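Long-range contacts in probable exosome complex exonuclease 1 (Archaeoglobus fulgidus, PDB 3M7N), which probably degrades RNA from the 3' end as the catalytic subunit of the archaeal exosome and can probably also synthesise heteromeric RNA tails: residues N50-A55 and T138-A143; I74-Y79 and A122-V127. The protein carries 1 engineered substitution. All coordinates share one frame; numbering follows the deposited sequence.

Interaction 1 of 2, residues N50-A55 and T138-A143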
loop_
_atom_site.group_PDB
_atom_site.type_symbol
_atom_site.label_atom_id
_atom_site.label_comp_id
_atom_site.label_asym_id
_atom_site.label_seq_id
_atom_site.Cartn_x
_atom_site.Cartn_y
_atom_site.Cartn_z
ATOM N N ASN E 50 -30.023 -14.803 10.158
ATOM C CA ASN E 50 -29.118 -13.957 9.388
ATOM C C ASN E 50 -29.792 -12.646 9.116
ATOM O O ASN E 50 -30.965 -12.621 8.752
ATOM C CB ASN E 50 -28.747 -14.587 8.042
ATOM C CG ASN E 50 -27.781 -15.746 8.185
ATOM O OD1 ASN E 50 -26.631 -15.561 8.597
ATOM N ND2 ASN E 50 -28.248 -16.957 7.852
ATOM N N LYS E 51 -29.061 -11.551 9.291
ATOM C CA LYS E 51 -29.565 -10.249 8.851
ATOM C C LYS E 51 -28.483 -9.551 8.072
ATOM O O LYS E 51 -27.449 -9.200 8.624
ATOM C CB LYS E 51 -29.987 -9.385 10.032
ATOM C CG LYS E 51 -31.047 -10.011 10.898
ATOM C CD LYS E 51 -31.723 -8.964 11.773
ATOM C CE LYS E 51 -32.634 -9.634 12.790
ATOM N NZ LYS E 51 -33.255 -8.606 13.642
ATOM N N VAL E 52 -28.722 -9.345 6.786
ATOM C CA VAL E 52 -27.683 -8.823 5.927
ATOM C C VAL E 52 -28.204 -7.662 5.126
ATOM O O VAL E 52 -29.410 -7.523 4.920
ATOM C CB VAL E 52 -27.174 -9.899 4.937
ATOM C CG1 VAL E 52 -26.840 -11.178 5.673
ATOM C CG2 VAL E 52 -28.202 -10.164 3.861
ATOM N N ILE E 53 -27.279 -6.824 4.675
ATOM C CA ILE E 53 -27.624 -5.728 3.784
ATOM C C ILE E 53 -26.639 -5.621 2.604
ATOM O O ILE E 53 -25.435 -5.815 2.756
ATOM C CB ILE E 53 -27.805 -4.390 4.571
ATOM C CG1 ILE E 53 -28.300 -3.294 3.627
ATOM C CG2 ILE E 53 -26.529 -3.994 5.304
ATOM C CD1 ILE E 53 -29.063 -2.196 4.348
ATOM N N ALA E 54 -27.155 -5.347 1.419
ATOM C CA ALA E 54 -26.326 -5.337 0.226
ATOM C C ALA E 54 -26.481 -4.014 -0.468
ATOM O O ALA E 54 -27.551 -3.406 -0.431
ATOM C CB ALA E 54 -26.726 -6.469 -0.737
ATOM N N ALA E 55 -25.417 -3.598 -1.146
ATOM C CA ALA E 55 -25.388 -2.309 -1.806
ATOM C C ALA E 55 -24.558 -2.407 -3.072
ATOM O O ALA E 55 -23.500 -3.049 -3.102
ATOM C CB ALA E 55 -24.811 -1.241 -0.860
ATOM N N THR E 138 -24.899 -17.430 1.773
ATOM C CA THR E 138 -26.040 -17.629 0.867
ATOM C C THR E 138 -27.023 -16.450 0.986
ATOM O O THR E 138 -27.472 -15.901 -0.020
ATOM C CB THR E 138 -26.745 -19.011 1.077
ATOM O OG1 THR E 138 -27.473 -19.031 2.315
ATOM C CG2 THR E 138 -25.730 -20.141 1.085
ATOM N N ALA E 139 -27.308 -16.040 2.218
ATOM C CA ALA E 139 -28.064 -14.816 2.459
ATOM C C ALA E 139 -27.503 -13.615 1.684
ATOM O O ALA E 139 -28.251 -12.921 0.965
ATOM C CB ALA E 139 -28.136 -14.519 3.929
ATOM N N CYS E 140 -26.193 -13.383 1.782
ATOM C CA CYS E 140 -25.586 -12.243 1.068
ATOM C C CYS E 140 -25.728 -12.376 -0.428
ATOM O O CYS E 140 -26.031 -11.407 -1.123
ATOM C CB CYS E 140 -24.111 -12.049 1.458
ATOM S SG CYS E 140 -23.943 -11.673 3.223
ATOM N N LEU E 141 -25.506 -13.574 -0.944
ATOM C CA LEU E 141 -25.650 -13.758 -2.378
ATOM C C LEU E 141 -27.084 -13.442 -2.828
ATOM O O LEU E 141 -27.286 -12.814 -3.876
ATOM C CB LEU E 141 -25.239 -15.167 -2.799
ATOM C CG LEU E 141 -23.754 -15.481 -2.975
ATOM C CD1 LEU E 141 -23.539 -17.000 -3.164
ATOM C CD2 LEU E 141 -23.166 -14.675 -4.137
ATOM N N ASN E 142 -28.076 -13.845 -2.027
ATOM C CA ASN E 142 -29.455 -13.546 -2.400
ATOM C C ASN E 142 -29.695 -12.058 -2.355
ATOM O O ASN E 142 -30.333 -11.501 -3.251
ATOM C CB ASN E 142 -30.489 -14.278 -1.523
ATOM C CG ASN E 142 -30.536 -15.758 -1.802
ATOM O OD1 ASN E 142 -30.550 -16.180 -2.967
ATOM N ND2 ASN E 142 -30.533 -16.563 -0.741
ATOM N N ALA E 143 -29.192 -11.417 -1.303
ATOM C CA ALA E 143 -29.397 -9.980 -1.150
ATOM C C ALA E 143 -28.675 -9.239 -2.261
ATOM O O ALA E 143 -29.207 -8.290 -2.846
ATOM C CB ALA E 143 -28.932 -9.515 0.209
#
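In this RNase PH family domain a helix packs on one face of a mixed beta-sheet, and the contact joins helix 136-150 to strand 50-60. The two short segments run 37° apart with their axes as close as 7.8 Å, a near approach made possible by small residues: two alanines and a cysteine from the helix meet a valine and an alanine from the strand. Ala139 comes first, its CB directed at the strand and lodged between Asn50 and Val52; it lies 4.2 Å from Asn50 CB and 4.0 Å from Val52 CG1. Asn50 contributes its CB; its amide is engaged elsewhere, OD1 accepting from Asp133 N and ND2 donating to Ala134 O, in the segment leading into the helix, and to Met47 O. Cys140 follows on the flank of the helix. With SG anti to its carbonyl carbon (chi1 -62°), the sulfur comes alongside Val52 and touches CG1 at 3.8 Å, while also resting on Val127 and Val129 of strand 122-129. Val52 thus straddles the helix surface: CG1, likewise anti to its carbonyl carbon (chi1 -50°), serves Ala139 and Cys140, leaving CG2 for the next turn. Also on a flank of the helix, Asn142 OD1 accepts a hydrogen bond from Ser161 N, which ties the helix to strand 158-167 of the second sheet. Ala143, one turn after Ala139, closes the contact by fitting between Val52 and Ala54. Its CB stands 3.8 Å from Val52 CG2 and 3.9 Å from Ala54 CB, and the Ala54 methyl also presses on the helix backbone, with CB 3.7 Å from Ala143 C.

Interaction 2 of 2, residues I74-Y79 and A122-V127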
loop_
_atom_site.group_PDB
_atom_site.type_symbol
_atom_site.label_atom_id
_atom_site.label_comp_id
_atom_site.label_asym_id
_atom_site.label_seq_id
_atom_site.Cartn_x
_atom_site.Cartn_y
_atom_site.Cartn_z
ATOM N N ILE E 74 -15.145 -4.497 -14.535
ATOM C CA ILE E 74 -14.683 -5.410 -13.514
ATOM C C ILE E 74 -15.728 -5.455 -12.439
ATOM O O ILE E 74 -16.485 -4.506 -12.276
ATOM C CB ILE E 74 -13.361 -4.977 -12.873
ATOM C CG1 ILE E 74 -13.495 -3.563 -12.307
ATOM C CG2 ILE E 74 -12.232 -5.068 -13.886
ATOM C CD1 ILE E 74 -12.284 -3.105 -11.531
ATOM N N ILE E 75 -15.760 -6.568 -11.711
ATOM C CA ILE E 75 -16.707 -6.753 -10.628
ATOM C C ILE E 75 -15.969 -6.903 -9.316
ATOM O O ILE E 75 -14.985 -7.620 -9.229
ATOM C CB ILE E 75 -17.556 -8.033 -10.816
ATOM C CG1 ILE E 75 -18.180 -8.069 -12.210
ATOM C CG2 ILE E 75 -18.598 -8.131 -9.717
ATOM C CD1 ILE E 75 -19.109 -6.938 -12.467
ATOM N N ARG E 76 -16.457 -6.235 -8.283
ATOM C CA ARG E 76 -15.870 -6.406 -6.976
ATOM C C ARG E 76 -16.986 -6.756 -6.019
ATOM O O ARG E 76 -18.116 -6.301 -6.168
ATOM C CB ARG E 76 -15.090 -5.151 -6.564
ATOM C CG ARG E 76 -14.045 -4.782 -7.631
ATOM C CD ARG E 76 -13.106 -3.701 -7.205
ATOM N NE ARG E 76 -13.556 -2.407 -7.696
ATOM C CZ ARG E 76 -12.942 -1.262 -7.439
ATOM N NH1 ARG E 76 -13.428 -0.134 -7.932
ATOM N NH2 ARG E 76 -11.843 -1.252 -6.690
ATOM N N TYR E 77 -16.682 -7.612 -5.066
ATOM C CA TYR E 77 -17.697 -8.049 -4.159
ATOM C C TYR E 77 -16.968 -8.174 -2.866
ATOM O O TYR E 77 -15.924 -8.801 -2.794
ATOM C CB TYR E 77 -18.271 -9.402 -4.615
ATOM C CG TYR E 77 -19.373 -9.978 -3.764
ATOM C CD1 TYR E 77 -20.680 -10.070 -4.249
ATOM C CD2 TYR E 77 -19.113 -10.462 -2.493
ATOM C CE1 TYR E 77 -21.704 -10.610 -3.479
ATOM C CE2 TYR E 77 -20.119 -11.002 -1.723
ATOM C CZ TYR E 77 -21.418 -11.083 -2.228
ATOM O OH TYR E 77 -22.425 -11.638 -1.460
ATOM N N ARG E 78 -17.513 -7.548 -1.845
ATOM C CA ARG E 78 -16.900 -7.597 -0.545
ATOM C C ARG E 78 -17.904 -8.112 0.460
ATOM O O ARG E 78 -18.997 -7.570 0.601
ATOM C CB ARG E 78 -16.405 -6.203 -0.135
ATOM C CG ARG E 78 -15.604 -6.219 1.149
ATOM C CD ARG E 78 -15.007 -4.867 1.438
ATOM N NE ARG E 78 -15.872 -4.048 2.276
ATOM C CZ ARG E 78 -15.956 -4.181 3.594
ATOM N NH1 ARG E 78 -16.760 -3.387 4.304
ATOM N NH2 ARG E 78 -15.235 -5.121 4.198
ATOM N N TYR E 79 -17.512 -9.165 1.155
ATOM C CA TYR E 79 -18.311 -9.765 2.190
ATOM C C TYR E 79 -17.675 -9.391 3.511
ATOM O O TYR E 79 -16.489 -9.633 3.738
ATOM C CB TYR E 79 -18.316 -11.286 2.012
ATOM C CG TYR E 79 -18.830 -12.073 3.197
ATOM C CD1 TYR E 79 -20.150 -12.536 3.245
ATOM C CD2 TYR E 79 -17.989 -12.388 4.256
ATOM C CE1 TYR E 79 -20.617 -13.288 4.345
ATOM C CE2 TYR E 79 -18.442 -13.131 5.343
ATOM C CZ TYR E 79 -19.755 -13.579 5.382
ATOM O OH TYR E 79 -20.177 -14.307 6.472
ATOM N N ALA E 122 -16.289 -0.017 -13.240
ATOM C CA ALA E 122 -16.379 -0.943 -12.133
ATOM C C ALA E 122 -17.820 -1.017 -11.670
ATOM O O ALA E 122 -18.529 -0.003 -11.634
ATOM C CB ALA E 122 -15.473 -0.532 -10.997
ATOM N N ILE E 123 -18.257 -2.231 -11.352
ATOM C CA ILE E 123 -19.498 -2.430 -10.647
ATOM C C ILE E 123 -19.146 -3.046 -9.319
ATOM O O ILE E 123 -18.641 -4.172 -9.268
ATOM C CB ILE E 123 -20.442 -3.362 -11.430
ATOM C CG1 ILE E 123 -20.926 -2.657 -12.699
ATOM C CG2 ILE E 123 -21.612 -3.806 -10.551
ATOM C CD1 ILE E 123 -21.430 -3.603 -13.762
ATOM N N ASP E 124 -19.408 -2.313 -8.245
ATOM C CA ASP E 124 -18.985 -2.703 -6.907
ATOM C C ASP E 124 -20.147 -3.226 -6.059
ATOM O O ASP E 124 -21.229 -2.634 -6.031
ATOM C CB ASP E 124 -18.325 -1.512 -6.194
ATOM C CG ASP E 124 -17.047 -1.044 -6.880
ATOM O OD1 ASP E 124 -16.702 0.148 -6.733
ATOM O OD2 ASP E 124 -16.390 -1.862 -7.571
ATOM N N ILE E 125 -19.907 -4.322 -5.348
ATOM C CA ILE E 125 -20.936 -4.967 -4.556
ATOM C C ILE E 125 -20.458 -5.176 -3.132
ATOM O O ILE E 125 -19.439 -5.843 -2.877
ATOM C CB ILE E 125 -21.345 -6.315 -5.175
ATOM C CG1 ILE E 125 -21.750 -6.102 -6.632
ATOM C CG2 ILE E 125 -22.489 -6.937 -4.391
ATOM C CD1 ILE E 125 -21.747 -7.367 -7.459
ATOM N N PHE E 126 -21.192 -4.600 -2.196
ATOM C CA PHE E 126 -20.829 -4.730 -0.804
ATOM C C PHE E 126 -21.959 -5.422 -0.108
ATOM O O PHE E 126 -23.131 -5.134 -0.359
ATOM C CB PHE E 126 -20.585 -3.357 -0.161
ATOM C CG PHE E 126 -19.491 -2.561 -0.825
ATOM C CD1 PHE E 126 -19.789 -1.653 -1.828
ATOM C CD2 PHE E 126 -18.164 -2.733 -0.452
ATOM C CE1 PHE E 126 -18.778 -0.929 -2.456
ATOM C CE2 PHE E 126 -17.149 -2.016 -1.070
ATOM C CZ PHE E 126 -17.456 -1.109 -2.078
ATOM N N VAL E 127 -21.622 -6.351 0.766
ATOM C CA VAL E 127 -22.644 -6.969 1.563
ATOM C C VAL E 127 -22.163 -7.031 2.991
ATOM O O VAL E 127 -21.016 -7.411 3.260
ATOM C CB VAL E 127 -23.040 -8.394 1.066
ATOM C CG1 VAL E 127 -24.329 -8.791 1.744
ATOM C CG2 VAL E 127 -23.255 -8.426 -0.430
#
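Arg76 and Asp124 project together from neighbouring parallel strands, with their guanidinium and carboxylate planes 70° apart. That steep tilt leaves a single grip: the salt bridge runs from Arg76 NE to Asp124 OD2 at 2.9 Å, and its hydrogen bond is bent and weak. The arginine chain folds at chi3, bringing NH1 to 3.7 Å from Ala122 CB. Farther along this face Arg78 passes Phe126 at a slant, the planes 61° apart, and NE sits 3.8 Å from CD2 at the ring edge, in its plane. The other face is largely apolar. Ile75 and Ile125 run alongside each other, CG2 to CD1; Tyr77, its ring anti to the backbone N, slants across Ile125 CG2 and on to Val127 CG2, which its OH meets at 3.5 Å. Beneath these side chains the parallel backbone ladder begins with the nearly straight bond from Ile123 N to Ile74 O and ends with that from Val127 N to Arg78 O, at 2.9 Å. Helix 96-110, the beta-alpha-beta crossover between the strands, covers this face with helix 136-150, and Tyr79 OH bonds to Ser136 OG. The first face is mixed, the charged pair sitting beside Phe126, which with Arg78 packs on the neighbouring exonuclease 2 subunit. There Glu61 also pairs with Arg76 and Arg60 with Asp124; the two arginines probably favour an ionised Asp124 and offset the nearby Glu61 carboxylate.

The centres of interactions 1 and 2 are 13 Å apart, and both belong to one five-stranded sheet, in which strand 50-60 pairs antiparallel with strand 122-129. Ala55 N and Phe126 O, 2.9 Å apart, probably form a hydrogen bond at that seam. On the helix-covered face the two cores merge at Cys140: its SG is 3.3 Å from Val127 CG1, and its CB is 3.4 Å from Tyr77 OH. Segment 122-127 thus lies between the strand of interaction 1 and strand 74-81, which is outermost within this chain. Each contact has its nearest atom about 5 Å from the bound nucleic acid, so both come close to it.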